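PDB 1H12: endo-1,4-beta-xylanase from Pseudoalteromonas haloplanktis, which hydrolyses internal beta-1,4 linkages of xylan as a cold-adapted family 8 glycoside hydrolase, and may also act on related beta-glucans. Local coordinates for residues 276-281 / 327-332; 249-254 / 307-312; 107-112 / 119-124. All blocks are in the same frame, centred on the assembly; numbering follows the deposited sequence.

Contact 1: 276-281 / 327-332. With XYP (beta-D-xylopyranose), chain B.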
loop_
_atom_site.group_PDB
_atom_site.type_symbol
_atom_site.label_atom_id
_atom_site.label_comp_id
_atom_site.label_asym_id
_atom_site.label_seq_id
_atom_site.Cartn_x
_atom_site.Cartn_y
_atom_site.Cartn_z
ATOM N N GLN A 276 -7.814 15.495 8.530
ATOM C CA GLN A 276 -8.287 14.647 9.620
ATOM C C GLN A 276 -9.295 13.643 9.145
ATOM O O GLN A 276 -9.815 12.847 9.953
ATOM C CB GLN A 276 -8.861 15.457 10.797
ATOM C CG GLN A 276 -10.294 15.967 10.633
ATOM C CD GLN A 276 -10.470 17.130 9.748
ATOM O OE1 GLN A 276 -9.492 17.698 9.224
ATOM N NE2 GLN A 276 -11.695 17.585 9.596
ATOM N N TRP A 277 -9.595 13.608 7.859
ATOM C CA TRP A 277 -10.491 12.563 7.387
ATOM C C TRP A 277 -9.810 11.210 7.390
ATOM O O TRP A 277 -8.662 11.072 6.985
ATOM C CB TRP A 277 -10.905 12.837 5.925
ATOM C CG TRP A 277 -11.974 13.856 5.765
ATOM C CD1 TRP A 277 -12.448 14.721 6.697
ATOM C CD2 TRP A 277 -12.755 14.079 4.593
ATOM N NE1 TRP A 277 -13.475 15.466 6.163
ATOM C CE2 TRP A 277 -13.688 15.063 4.892
ATOM C CE3 TRP A 277 -12.740 13.542 3.342
ATOM C CZ2 TRP A 277 -14.639 15.514 3.980
ATOM C CZ3 TRP A 277 -13.715 13.979 2.419
ATOM C CH2 TRP A 277 -14.627 14.952 2.792
ATOM N N TYR A 278 -10.576 10.201 7.833
ATOM C CA TYR A 278 -10.326 8.827 7.477
ATOM C C TYR A 278 -10.916 8.672 6.105
ATOM O O TYR A 278 -12.147 8.684 5.932
ATOM C CB TYR A 278 -10.964 7.875 8.496
ATOM C CG TYR A 278 -11.019 6.430 8.085
ATOM C CD1 TYR A 278 -9.975 5.570 8.316
ATOM C CD2 TYR A 278 -12.119 5.927 7.435
ATOM C CE1 TYR A 278 -10.058 4.224 7.941
ATOM C CE2 TYR A 278 -12.213 4.622 7.069
ATOM C CZ TYR A 278 -11.195 3.744 7.323
ATOM O OH TYR A 278 -11.326 2.419 6.950
ATOM N N GLU A 279 -10.071 8.593 5.099
ATOM C CA GLU A 279 -10.472 8.530 3.705
ATOM C C GLU A 279 -9.663 7.441 3.006
ATOM O O GLU A 279 -9.166 6.505 3.628
ATOM C CB GLU A 279 -10.427 9.929 3.061
ATOM C CG GLU A 279 -9.137 10.676 3.242
ATOM C CD GLU A 279 -7.893 9.855 2.934
ATOM O OE1 GLU A 279 -7.382 9.860 1.784
ATOM O OE2 GLU A 279 -7.471 9.132 3.886
ATOM N N PHE A 280 -9.543 7.519 1.685
ATOM C CA PHE A 280 -8.969 6.452 0.905
ATOM C C PHE A 280 -7.549 6.076 1.313
ATOM O O PHE A 280 -7.262 4.896 1.423
ATOM C CB PHE A 280 -9.072 6.836 -0.576
ATOM C CG PHE A 280 -10.510 7.361 -0.892
ATOM C CD1 PHE A 280 -11.547 6.447 -0.993
ATOM C CD2 PHE A 280 -10.846 8.756 -0.853
ATOM C CE1 PHE A 280 -12.874 6.869 -1.199
ATOM C CE2 PHE A 280 -12.170 9.137 -1.053
ATOM C CZ PHE A 280 -13.150 8.197 -1.219
ATOM N N ASP A 281 -6.666 7.048 1.521
ATOM C CA ASP A 281 -5.341 6.721 1.989
ATOM C C ASP A 281 -5.416 6.031 3.361
ATOM O O ASP A 281 -4.791 5.001 3.593
ATOM C CB ASP A 281 -4.432 7.939 2.099
ATOM C CG ASP A 281 -3.672 8.280 0.856
ATOM O OD1 ASP A 281 -3.903 7.596 -0.206
ATOM O OD2 ASP A 281 -2.807 9.167 0.867
ATOM N N GLN A 327 -17.021 4.802 3.624
ATOM C CA GLN A 327 -15.680 5.027 3.120
ATOM C C GLN A 327 -14.962 6.189 3.743
ATOM O O GLN A 327 -13.707 6.194 3.719
ATOM C CB GLN A 327 -15.753 5.244 1.594
ATOM C CG GLN A 327 -16.178 3.968 0.864
ATOM C CD GLN A 327 -16.018 3.997 -0.649
ATOM O OE1 GLN A 327 -15.931 5.032 -1.269
ATOM N NE2 GLN A 327 -15.945 2.815 -1.229
ATOM N N VAL A 328 -15.668 7.168 4.256
ATOM C CA VAL A 328 -15.060 8.391 4.776
ATOM C C VAL A 328 -15.713 8.817 6.095
ATOM O O VAL A 328 -16.948 8.968 6.194
ATOM C CB VAL A 328 -15.133 9.542 3.790
ATOM C CG1 VAL A 328 -14.526 10.820 4.370
ATOM C CG2 VAL A 328 -14.458 9.213 2.483
ATOM N N TYR A 329 -14.906 8.963 7.115
ATOM C CA TYR A 329 -15.338 9.495 8.441
ATOM C C TYR A 329 -14.481 10.684 8.784
ATOM O O TYR A 329 -13.308 10.748 8.432
ATOM C CB TYR A 329 -15.228 8.425 9.547
ATOM C CG TYR A 329 -16.296 7.364 9.412
ATOM C CD1 TYR A 329 -16.118 6.254 8.609
ATOM C CD2 TYR A 329 -17.485 7.506 10.070
ATOM C CE1 TYR A 329 -17.133 5.332 8.444
ATOM C CE2 TYR A 329 -18.533 6.596 9.884
ATOM C CZ TYR A 329 -18.355 5.526 9.059
ATOM O OH TYR A 329 -19.374 4.610 8.803
ATOM N N SER A 330 -15.039 11.621 9.569
ATOM C CA SER A 330 -14.283 12.735 10.112
ATOM C C SER A 330 -14.768 12.967 11.531
ATOM O O SER A 330 -15.973 13.106 11.759
ATOM C CB SER A 330 -14.523 14.007 9.296
ATOM O OG SER A 330 -13.731 15.051 9.784
ATOM N N TYR A 331 -13.873 12.927 12.496
ATOM C CA TYR A 331 -14.256 13.058 13.898
ATOM C C TYR A 331 -15.325 12.061 14.302
ATOM O O TYR A 331 -16.228 12.373 15.107
ATOM C CB TYR A 331 -14.675 14.473 14.218
ATOM C CG TYR A 331 -13.629 15.537 14.047
ATOM C CD1 TYR A 331 -12.452 15.527 14.754
ATOM C CD2 TYR A 331 -13.820 16.583 13.173
ATOM C CE1 TYR A 331 -11.551 16.590 14.662
ATOM C CE2 TYR A 331 -12.912 17.625 13.048
ATOM C CZ TYR A 331 -11.797 17.604 13.787
ATOM O OH TYR A 331 -10.885 18.651 13.758
ATOM N N GLY A 332 -15.255 10.849 13.730
ATOM C CA GLY A 332 -16.224 9.826 14.041
ATOM C C GLY A 332 -17.574 9.936 13.326
ATOM O O GLY A 332 -18.436 9.113 13.549
HETATM O O1 XYP B . -18.478 -0.351 -6.687
HETATM C C1 XYP B . -18.469 0.805 -5.829
HETATM C C2 XYP B . -17.245 0.821 -5.069
HETATM C C3 XYP B . -17.092 1.987 -4.165
HETATM C C4 XYP B . -17.613 3.261 -4.850
HETATM C C5 XYP B . -18.942 3.030 -5.545
HETATM O O2 XYP B . -16.992 -0.376 -4.329
HETATM O O3 XYP B . -15.752 2.103 -3.692
HETATM O O4 XYP B . -17.654 4.367 -3.988
HETATM O O5 XYP B . -18.812 1.914 -6.432
HETATM O O HOH W 1 -10.916 12.400 12.387
#
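Val328 lays its CG1 methyl over one face of the Trp277 indole, offset toward the rim, with Trp277 CE3 3.4 Å from Val328 CG1. This CH-pi contact marks the apolar centre of a small antiparallel strand pairing, 277-278 with 329-330, in a short sheet of the family 8 fold, an (alpha/alpha)6 barrel. A branched valine suits the place because its two methyls serve two aromatic rings: CG1 stands anti to the backbone N (chi1 178°) and meets Trp277, while CG2 packs on Phe280 CZ. On the other side of the pairing lie Tyr278 and Tyr329, whose rings approach at 4.2 Å between Tyr278 CD2 and Tyr329 CD1. Their hydroxyls turn to outside partners, Gln344 NE2 for Tyr278 OH and the backbone N of Glu326 for Tyr329 OH.

The same two tyrosines form the hydrogen-bonded pair of the sheet: Tyr278 N donates to Tyr329 O at 2.8 Å, and Tyr329 N returns a bond to Tyr278 O at 3.0 Å. Beyond Val328, Gln327 carries its side chain into the xylose-binding pocket, which also holds Gly341, Glu342, Tyr378 and Asn382, so the pairing joins a xylose-contacting residue to the sheet.

At the other end, water 1 donates to Gln276 O and accepts from Tyr331 N. A chi1 of 80° sets Gln276 CG between the backbone N and the carbonyl carbon, over the Tyr331 ring face. The bend at chi2 then turns the amide: OE1 is taken by Gly265 N, and Gln276 NE2 donates to Ser330 OG at 3.3 Å, with the hydroxyl tilted 29° from the amide plane.

Contact 2: 249-254 / 307-312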
loop_
_atom_site.group_PDB
_atom_site.type_symbol
_atom_site.label_atom_id
_atom_site.label_comp_id
_atom_site.label_asym_id
_atom_site.label_seq_id
_atom_site.Cartn_x
_atom_site.Cartn_y
_atom_site.Cartn_z
ATOM N N TRP A 249 -12.091 9.265 17.437
ATOM C CA TRP A 249 -12.804 8.020 17.564
ATOM C C TRP A 249 -12.183 6.841 16.856
ATOM O O TRP A 249 -12.857 6.039 16.228
ATOM C CB TRP A 249 -14.312 8.220 17.262
ATOM C CG TRP A 249 -14.934 9.128 18.255
ATOM C CD1 TRP A 249 -15.338 10.436 18.076
ATOM C CD2 TRP A 249 -15.156 8.853 19.647
ATOM N NE1 TRP A 249 -15.857 10.952 19.256
ATOM C CE2 TRP A 249 -15.706 10.016 20.233
ATOM C CE3 TRP A 249 -14.910 7.739 20.450
ATOM C CZ2 TRP A 249 -16.066 10.076 21.577
ATOM C CZ3 TRP A 249 -15.284 7.809 21.815
ATOM C CH2 TRP A 249 -15.845 8.995 22.330
ATOM N N ASN A 250 -10.861 6.723 17.040
ATOM C CA ASN A 250 -10.133 5.469 16.830
ATOM C C ASN A 250 -9.825 5.129 15.398
ATOM O O ASN A 250 -9.292 4.075 15.136
ATOM C CB ASN A 250 -10.829 4.298 17.528
ATOM C CG ASN A 250 -11.158 4.674 18.985
ATOM O OD1 ASN A 250 -10.285 5.048 19.701
ATOM N ND2 ASN A 250 -12.374 4.609 19.352
ATOM N N LEU A 251 -10.083 6.020 14.451
ATOM C CA LEU A 251 -9.668 5.836 13.055
ATOM C C LEU A 251 -8.498 6.742 12.752
ATOM O O LEU A 251 -8.500 7.937 13.080
ATOM C CB LEU A 251 -10.819 6.101 12.066
ATOM C CG LEU A 251 -11.961 5.123 12.099
ATOM C CD1 LEU A 251 -13.020 5.529 11.089
ATOM C CD2 LEU A 251 -11.475 3.686 11.833
ATOM N N PRO A 252 -7.476 6.202 12.062
ATOM C CA PRO A 252 -6.364 7.016 11.631
ATOM C C PRO A 252 -6.780 7.958 10.499
ATOM O O PRO A 252 -7.836 7.764 9.888
ATOM C CB PRO A 252 -5.355 5.973 11.165
ATOM C CG PRO A 252 -6.243 4.885 10.590
ATOM C CD PRO A 252 -7.442 4.832 11.521
ATOM N N THR A 253 -5.929 8.956 10.223
ATOM C CA THR A 253 -6.292 10.029 9.313
ATOM C C THR A 253 -5.370 10.091 8.092
ATOM O O THR A 253 -4.295 9.487 8.059
ATOM C CB THR A 253 -6.383 11.376 10.020
ATOM O OG1 THR A 253 -5.092 11.839 10.424
ATOM C CG2 THR A 253 -7.255 11.274 11.260
ATOM N N PHE A 254 -5.820 10.847 7.113
ATOM C CA PHE A 254 -5.113 11.111 5.871
ATOM C C PHE A 254 -3.704 11.658 6.103
ATOM O O PHE A 254 -2.717 11.137 5.602
ATOM C CB PHE A 254 -5.995 12.070 5.048
ATOM C CG PHE A 254 -5.374 12.650 3.822
ATOM C CD1 PHE A 254 -4.424 11.985 3.052
ATOM C CD2 PHE A 254 -5.768 13.923 3.405
ATOM C CE1 PHE A 254 -3.881 12.598 1.909
ATOM C CE2 PHE A 254 -5.236 14.537 2.286
ATOM C CZ PHE A 254 -4.295 13.881 1.558
ATOM N N ASN A 307 -7.862 -3.368 16.961
ATOM C CA ASN A 307 -9.068 -3.714 17.681
ATOM C C ASN A 307 -9.970 -2.484 17.833
ATOM O O ASN A 307 -11.191 -2.585 17.659
ATOM C CB ASN A 307 -8.745 -4.284 19.073
ATOM C CG ASN A 307 -8.202 -5.682 19.061
ATOM O OD1 ASN A 307 -8.414 -6.487 18.137
ATOM N ND2 ASN A 307 -7.518 -6.041 20.173
ATOM N N LYS A 308 -9.399 -1.324 18.138
ATOM C CA LYS A 308 -10.211 -0.132 18.338
ATOM C C LYS A 308 -10.740 0.393 16.995
ATOM O O LYS A 308 -11.881 0.922 16.951
ATOM C CB LYS A 308 -9.454 0.943 19.103
ATOM C CG LYS A 308 -9.167 0.563 20.539
ATOM C CD LYS A 308 -8.079 1.478 21.163
ATOM C CE LYS A 308 -8.277 2.944 21.222
ATOM N NZ LYS A 308 -9.481 3.164 22.140
ATOM N N ALA A 309 -9.954 0.344 15.933
ATOM C CA ALA A 309 -10.420 0.847 14.627
ATOM C C ALA A 309 -11.555 -0.021 14.107
ATOM O O ALA A 309 -12.578 0.484 13.650
ATOM C CB ALA A 309 -9.267 0.894 13.658
ATOM N N LEU A 310 -11.351 -1.330 14.111
ATOM C CA LEU A 310 -12.400 -2.257 13.681
ATOM C C LEU A 310 -13.630 -2.134 14.571
ATOM O O LEU A 310 -14.767 -2.206 14.106
ATOM C CB LEU A 310 -11.891 -3.696 13.634
ATOM C CG LEU A 310 -10.789 -3.963 12.612
ATOM C CD1 LEU A 310 -10.402 -5.439 12.706
ATOM C CD2 LEU A 310 -11.204 -3.670 11.223
ATOM N N GLY A 311 -13.405 -1.936 15.865
ATOM C CA GLY A 311 -14.519 -1.715 16.775
ATOM C C GLY A 311 -15.310 -0.490 16.395
ATOM O O GLY A 311 -16.569 -0.516 16.435
ATOM N N PHE A 312 -14.646 0.599 16.058
ATOM C CA PHE A 312 -15.371 1.786 15.619
ATOM C C PHE A 312 -16.166 1.501 14.356
ATOM O O PHE A 312 -17.328 1.885 14.236
ATOM C CB PHE A 312 -14.445 2.988 15.367
ATOM C CG PHE A 312 -15.218 4.127 14.778
ATOM C CD1 PHE A 312 -15.977 4.946 15.595
ATOM C CD2 PHE A 312 -15.296 4.293 13.406
ATOM C CE1 PHE A 312 -16.815 5.946 14.999
ATOM C CE2 PHE A 312 -16.094 5.257 12.850
ATOM C CZ PHE A 312 -16.860 6.080 13.643
#
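Phe312 and Leu251 make the closest apolar meeting between the loop 249-254 and the helical segment 307-312. A chi1 of 174° sets Phe312 CG anti to the backbone N, and the ring meets both Leu251 and Trp249. Leu251 CD1 comes to 3.5 Å from Phe312 CD2, the two side chains crossing at about a right angle. On the same side of the ring, but nearer its CD1 edge, come Trp249 O and CB; Trp249 O approaches obliquely, 3.4 Å from Phe312 CG. A phenylalanine suits this place because it is broad enough to touch both loop residues at once.

Leucine at 251 divides its branches. CD1 goes to the ring, while Leu251 CD2 packs on Ala309 CB at 4.0 Å. The small alanine lets the loop backbone come close to the helix, and Asn250 O stands 3.5 Å from Ala309 CA in a CA-H...O contact.

Asn250 itself has a positive phi of 79°, a conformation that asparagine tolerates better than most residues. Its CB rests near the Lys308 carbonyl oxygen. Lys308 folds back at chi3 (58°) and chi4, which brings CE and then NZ round to the amide: Lys308 NZ gives a weak hydrogen bond to Asn250 OD1 at 3.2 Å. The main partner of that oxygen is Gly245 N. The ammonium group thus has weak partners in Asn250 OD1 and Ser244 OG, on a partly exposed residue.

Around the contact, Pro252 rests on helices 219-243 and 283-296, Ala309 touches Ile286 of helix 283-296, and Phe312 meets Tyr329 of strand 329-330 edge-to-face.

Contact 3: 107-112 / 119-124; sequences QKNPDN and QGVYAW
Gln107 opens the contact with its backbone carbonyl, whose oxygen accepts a bond from Ala123 N at 2.8 Å, while its CB leans against Tyr122 CD2. Its NE2 donates to water 2, which in turn donates to Ala123 O. The bonds from Ala123 N to Gln107 O and from Asn109 N to Val121 O frame a single backbone bridge, Lys108 with Tyr122, at the base of a loop that returns the chain toward strand 123-128.

Lys108 follows with an extended side chain. Its CB lies over one face of the Tyr122 ring, 3.9 Å from the centroid in a CH-pi contact, and CG, anti to the backbone N (chi1 -174°), continues past CZ toward the hydroxyl. A long aliphatic stem suits this course, since it covers the ring and still delivers Lys108 NZ to Asp111 OD2 in a 2.9 Å salt bridge, on the syn side but 31° out of the carboxylate plane. An alanine in place of Tyr122 removes the ring under the Lys108 stem, which would probably open a gap beside Lys108 and Gln107 CB and leave the stem held mainly at its Asp111 end.

Asn109 N gives a nearly straight bond to Val121 O at 2.8 Å, and Asn109 O takes a weak one from Gly120 N. Gly120 has positive phi (74°), and a side chain there would run into Asp111 OD1, so glycine fits both the turn and the carboxylate. Pro110 O faces Gln119 CA at 3.5 Å. Asp111 O then lies against the Gln119 amide, 3.1 Å from Gln119 CD, while Gln119 NE2 is held by His113 O.

The chemistry is thus divided: backbone bonds hold the two segments together, the Lys108 stem covers the Tyr122 ring, and its ammonium group is paired within its own segment to Asp111.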
loop_
_atom_site.group_PDB
_atom_site.type_symbol
_atom_site.label_atom_id
_atom_site.label_comp_id
_atom_site.label_asym_id
_atom_site.label_seq_id
_atom_site.Cartn_x
_atom_site.Cartn_y
_atom_site.Cartn_z
ATOM N N GLN A 107 7.408 7.149 -15.807
ATOM C CA GLN A 107 7.107 7.786 -14.538
ATOM C C GLN A 107 8.280 8.524 -13.938
ATOM O O GLN A 107 8.110 9.573 -13.303
ATOM C CB GLN A 107 6.485 6.783 -13.548
ATOM C CG GLN A 107 5.121 6.319 -13.976
ATOM C CD GLN A 107 4.571 5.150 -13.149
ATOM O OE1 GLN A 107 5.295 4.202 -12.846
ATOM N NE2 GLN A 107 3.273 5.204 -12.846
ATOM N N LYS A 108 9.493 7.994 -14.095
ATOM C CA LYS A 108 10.661 8.592 -13.465
ATOM C C LYS A 108 10.901 9.996 -13.999
ATOM O O LYS A 108 11.059 10.177 -15.229
ATOM C CB LYS A 108 11.886 7.734 -13.726
ATOM C CG LYS A 108 13.095 8.211 -12.993
ATOM C CD LYS A 108 14.374 7.457 -13.436
ATOM C CE LYS A 108 15.613 8.165 -12.976
ATOM N NZ LYS A 108 16.827 7.509 -13.499
ATOM N N ASN A 109 11.065 10.964 -13.132
ATOM C CA ASN A 109 11.542 12.299 -13.532
ATOM C C ASN A 109 13.047 12.217 -13.728
ATOM O O ASN A 109 13.776 11.582 -12.951
ATOM C CB ASN A 109 11.237 13.326 -12.453
ATOM C CG ASN A 109 9.775 13.606 -12.248
ATOM O OD1 ASN A 109 9.305 13.671 -11.047
ATOM N ND2 ASN A 109 9.043 13.854 -13.269
ATOM N N PRO A 110 13.575 12.898 -14.757
ATOM C CA PRO A 110 14.990 12.803 -15.029
ATOM C C PRO A 110 15.877 13.213 -13.879
ATOM O O PRO A 110 15.544 14.113 -13.094
ATOM C CB PRO A 110 15.201 13.751 -16.224
ATOM C CG PRO A 110 13.978 14.384 -16.437
ATOM C CD PRO A 110 12.872 13.700 -15.721
ATOM N N ASP A 111 17.048 12.597 -13.796
ATOM C CA ASP A 111 17.993 12.917 -12.742
ATOM C C ASP A 111 18.561 14.315 -12.827
ATOM O O ASP A 111 19.093 14.826 -11.830
ATOM C CB ASP A 111 19.120 11.872 -12.752
ATOM C CG ASP A 111 18.597 10.485 -12.370
ATOM O OD1 ASP A 111 17.816 10.343 -11.426
ATOM O OD2 ASP A 111 18.884 9.497 -13.050
ATOM N N ASN A 112 18.435 14.923 -13.991
ATOM C CA ASN A 112 18.895 16.279 -14.228
ATOM C C ASN A 112 17.699 17.265 -14.369
ATOM O O ASN A 112 17.829 18.336 -14.917
ATOM C CB ASN A 112 19.901 16.359 -15.391
ATOM C CG ASN A 112 19.282 16.034 -16.674
ATOM O OD1 ASN A 112 18.148 15.509 -16.740
ATOM N ND2 ASN A 112 19.966 16.416 -17.783
ATOM N N GLN A 119 14.282 15.343 -8.911
ATOM C CA GLN A 119 15.244 14.480 -9.609
ATOM C C GLN A 119 15.141 13.048 -9.178
ATOM O O GLN A 119 15.350 12.729 -8.008
ATOM C CB GLN A 119 16.665 14.998 -9.384
ATOM C CG GLN A 119 16.895 16.344 -10.081
ATOM C CD GLN A 119 18.232 16.971 -9.785
ATOM O OE1 GLN A 119 18.953 16.499 -8.932
ATOM N NE2 GLN A 119 18.548 18.064 -10.490
ATOM N N GLY A 120 14.832 12.172 -10.126
ATOM C CA GLY A 120 14.730 10.762 -9.858
ATOM C C GLY A 120 13.527 10.285 -9.099
ATOM O O GLY A 120 13.419 9.093 -8.851
ATOM N N VAL A 121 12.620 11.183 -8.700
ATOM C CA VAL A 121 11.362 10.741 -8.096
ATOM C C VAL A 121 10.368 10.403 -9.210
ATOM O O VAL A 121 10.587 10.773 -10.365
ATOM C CB VAL A 121 10.775 11.742 -7.074
ATOM C CG1 VAL A 121 11.882 12.221 -6.111
ATOM C CG2 VAL A 121 10.070 12.912 -7.699
ATOM N N TYR A 122 9.299 9.729 -8.852
ATOM C CA TYR A 122 8.366 9.185 -9.830
ATOM C C TYR A 122 7.081 9.986 -9.841
ATOM O O TYR A 122 6.365 10.091 -8.830
ATOM C CB TYR A 122 8.150 7.673 -9.524
ATOM C CG TYR A 122 9.344 6.837 -9.944
ATOM C CD1 TYR A 122 10.566 6.981 -9.357
ATOM C CD2 TYR A 122 9.237 5.980 -11.027
ATOM C CE1 TYR A 122 11.680 6.309 -9.853
ATOM C CE2 TYR A 122 10.309 5.283 -11.507
ATOM C CZ TYR A 122 11.561 5.467 -10.949
ATOM O OH TYR A 122 12.637 4.842 -11.507
ATOM N N ALA A 123 6.800 10.574 -10.987
ATOM C CA ALA A 123 5.620 11.429 -11.186
ATOM C C ALA A 123 4.348 10.647 -10.895
ATOM O O ALA A 123 4.099 9.609 -11.498
ATOM C CB ALA A 123 5.622 11.878 -12.630
ATOM N N TRP A 124 3.535 11.170 -9.987
ATOM C CA TRP A 124 2.431 10.384 -9.464
ATOM C C TRP A 124 1.295 10.180 -10.429
ATOM O O TRP A 124 0.552 9.224 -10.285
ATOM C CB TRP A 124 1.933 10.900 -8.126
ATOM C CG TRP A 124 0.937 12.013 -8.193
ATOM C CD1 TRP A 124 1.173 13.347 -8.273
ATOM C CD2 TRP A 124 -0.499 11.870 -8.132
ATOM N NE1 TRP A 124 -0.016 14.031 -8.231
ATOM C CE2 TRP A 124 -1.050 13.135 -8.137
ATOM C CE3 TRP A 124 -1.351 10.781 -8.042
ATOM C CZ2 TRP A 124 -2.431 13.357 -8.030
ATOM C CZ3 TRP A 124 -2.683 10.968 -7.960
ATOM C CH2 TRP A 124 -3.227 12.263 -7.937
HETATM O O HOH W 2 2.227 7.835 -12.651
#

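From the N terminus, contact 3 comes first: 107-112 and 119-124 close a short loop between helix 93-107 and strand 123-128 of the five-stranded sheet, and that contact closes before either of the others opens. Contacts 1 and 2 then cross, their segments alternating as 249-254, 276-281, 307-312 and 327-332. Contact 2 ties a loop after helix 219-243 to helix 300-318; contact 1 ties strand 277-278 to strand 329-330, which follows that helix. The two touch directly, with Trp277 O and Phe254 N 2.9 Å apart in a probable hydrogen bond. Contact 3 stands apart, on the opposite side of the chain's centre from contact 2, their centres about 35 Å apart.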